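Local coordinates for protein adenylyltransferase VopS (Vibrio parahaemolyticus, PDB 3LET) that transfers AMP from ATP to a threonine of the host Rho GTPases RhoA, Rac and Cdc42, preventing their interaction with downstream effectors and so inhibiting actin assembly, at residues K37-V42 and M69-L74. Numbering follows the deposited sequence.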
loop_
_atom_site.group_PDB
_atom_site.type_symbol
_atom_site.label_atom_id
_atom_site.label_comp_id
_atom_site.label_asym_id
_atom_site.label_seq_id
_atom_site.Cartn_x
_atom_site.Cartn_y
_atom_site.Cartn_z
ATOM N N LYS A 37 -24.196 22.647 5.909
ATOM C CA LYS A 37 -23.355 23.043 4.779
ATOM C C LYS A 37 -22.033 22.280 4.744
ATOM O O LYS A 37 -21.353 22.221 3.712
ATOM C CB LYS A 37 -23.076 24.545 4.842
ATOM C CG LYS A 37 -24.328 25.406 4.866
ATOM C CD LYS A 37 -25.238 25.103 3.686
ATOM C CE LYS A 37 -26.458 26.010 3.679
ATOM N NZ LYS A 37 -27.265 25.850 2.438
ATOM N N THR A 38 -21.651 21.699 5.871
ATOM C CA THR A 38 -20.378 20.996 5.922
ATOM C C THR A 38 -20.586 19.647 6.571
ATOM O O THR A 38 -21.589 19.432 7.240
ATOM C CB THR A 38 -19.338 21.783 6.742
ATOM O OG1 THR A 38 -19.660 21.691 8.129
ATOM C CG2 THR A 38 -19.313 23.259 6.341
ATOM N N PRO A 39 -19.629 18.732 6.385
ATOM C CA PRO A 39 -19.709 17.415 7.023
ATOM C C PRO A 39 -19.643 17.543 8.546
ATOM O O PRO A 39 -20.232 16.714 9.247
ATOM C CB PRO A 39 -18.473 16.667 6.470
ATOM C CG PRO A 39 -18.049 17.413 5.273
ATOM C CD PRO A 39 -18.503 18.839 5.432
ATOM N N SER A 40 -18.916 18.543 9.058
ATOM C CA SER A 40 -18.953 18.795 10.506
ATOM C C SER A 40 -20.363 19.157 10.959
ATOM O O SER A 40 -20.819 18.682 11.998
ATOM C CB SER A 40 -17.973 19.896 10.906
ATOM O OG SER A 40 -16.642 19.471 10.623
ATOM N N ASP A 41 -21.050 20.004 10.195
ATOM C CA ASP A 41 -22.444 20.381 10.523
ATOM C C ASP A 41 -23.335 19.142 10.586
ATOM O O ASP A 41 -24.213 19.044 11.447
ATOM C CB ASP A 41 -23.045 21.325 9.478
ATOM C CG ASP A 41 -22.434 22.718 9.493
ATOM O OD1 ASP A 41 -21.718 23.077 10.458
ATOM O OD2 ASP A 41 -22.682 23.457 8.515
ATOM N N VAL A 42 -23.141 18.219 9.637
ATOM C CA VAL A 42 -23.903 16.967 9.627
ATOM C C VAL A 42 -23.636 16.147 10.890
ATOM O O VAL A 42 -24.577 15.702 11.558
ATOM C CB VAL A 42 -23.606 16.131 8.368
ATOM C CG1 VAL A 42 -24.215 14.711 8.475
ATOM C CG2 VAL A 42 -24.127 16.862 7.135
ATOM N N MET A 69 -17.867 11.428 8.633
ATOM C CA MET A 69 -16.542 11.267 9.273
ATOM C C MET A 69 -15.420 11.126 8.262
ATOM O O MET A 69 -14.331 11.720 8.419
ATOM C CB MET A 69 -16.556 10.045 10.152
ATOM C CG MET A 69 -17.530 10.294 11.261
ATOM S SD MET A 69 -16.577 10.940 12.570
ATOM C CE MET A 69 -16.533 9.359 13.411
ATOM N N THR A 70 -15.680 10.358 7.217
ATOM C CA THR A 70 -14.668 10.166 6.170
ATOM C C THR A 70 -14.333 11.493 5.514
ATOM O O THR A 70 -13.156 11.833 5.328
ATOM C CB THR A 70 -15.168 9.194 5.090
ATOM O OG1 THR A 70 -15.392 7.921 5.690
ATOM C CG2 THR A 70 -14.113 9.025 3.948
ATOM N N GLU A 71 -15.359 12.243 5.130
ATOM C CA GLU A 71 -15.158 13.565 4.508
ATOM C C GLU A 71 -14.398 14.507 5.437
ATOM O O GLU A 71 -13.484 15.182 5.007
ATOM C CB GLU A 71 -16.497 14.204 4.123
ATOM C CG GLU A 71 -17.116 13.456 2.935
ATOM C CD GLU A 71 -18.555 13.834 2.696
ATOM O OE1 GLU A 71 -18.983 14.872 3.213
ATOM O OE2 GLU A 71 -19.240 13.080 1.982
ATOM N N VAL A 72 -14.756 14.542 6.714
ATOM C CA VAL A 72 -14.012 15.402 7.639
ATOM C C VAL A 72 -12.551 14.953 7.644
ATOM O O VAL A 72 -11.635 15.779 7.588
ATOM C CB VAL A 72 -14.564 15.338 9.068
ATOM C CG1 VAL A 72 -13.623 16.064 10.031
ATOM C CG2 VAL A 72 -15.953 15.979 9.108
ATOM N N MET A 73 -12.336 13.650 7.740
ATOM C CA MET A 73 -10.968 13.148 7.907
ATOM C C MET A 73 -10.110 13.472 6.669
ATOM O O MET A 73 -8.921 13.749 6.782
ATOM C CB MET A 73 -10.969 11.637 8.160
ATOM C CG MET A 73 -11.339 11.235 9.592
ATOM S SD MET A 73 -10.515 12.196 10.900
ATOM C CE MET A 73 -8.806 11.737 10.688
ATOM N N LEU A 74 -10.695 13.414 5.481
ATOM C CA LEU A 74 -9.912 13.699 4.275
ATOM C C LEU A 74 -9.484 15.172 4.204
ATOM O O LEU A 74 -8.525 15.514 3.493
ATOM C CB LEU A 74 -10.728 13.327 3.020
ATOM C CG LEU A 74 -10.936 11.824 2.831
ATOM C CD1 LEU A 74 -12.059 11.565 1.808
ATOM C CD2 LEU A 74 -9.617 11.138 2.370
#
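P39 and V72 meet where the first turn of helix 39-45 meets the last turns of helix 58-75; their CA atoms, 6.1 Å apart, are the nearest pair of the two backbones. T38 is the N-cap of the shorter helix and forms a capping box with D41: D41 N donates to T38 OG1 over 3.0 Å at 162°. The D41 carboxylate reaches back to the incoming chain, where OD2 takes K37 N at 3.1 Å on its anti lone pair and, more weakly, T38 N. These bonds fix the start of the helix, where P39, its first residue, turns the CB and CG of its ring to the other helix. CB packs on V72 CG2 at 3.7 Å. The V72 branch that makes this contact lies anti to its own carbonyl carbon, and S40 OG meets the same methyl at 3.9 Å. E71 runs across the proline ring at about a right angle: its CB lies 3.7 Å from P39 CG, and the chain, extended beyond its own CG (chi2 168°), carries OE1 to within 3.4 Å of the same proline carbon. That oxygen is hydrogen-bonded to S23 OG, which probably helps keep the carboxylate beside the proline. The contact is small and lies at the surface of the N-terminal region, away from the residues thought to bind ATP. P39 also touches S23 and V24 of helix 23-30, so three helices meet around its ring, while M69 and M73 pack on helix 113-139 and T70 and L74 on helix 88-102, leaving helix 58-75 between these two helices and the start of helix 39-45.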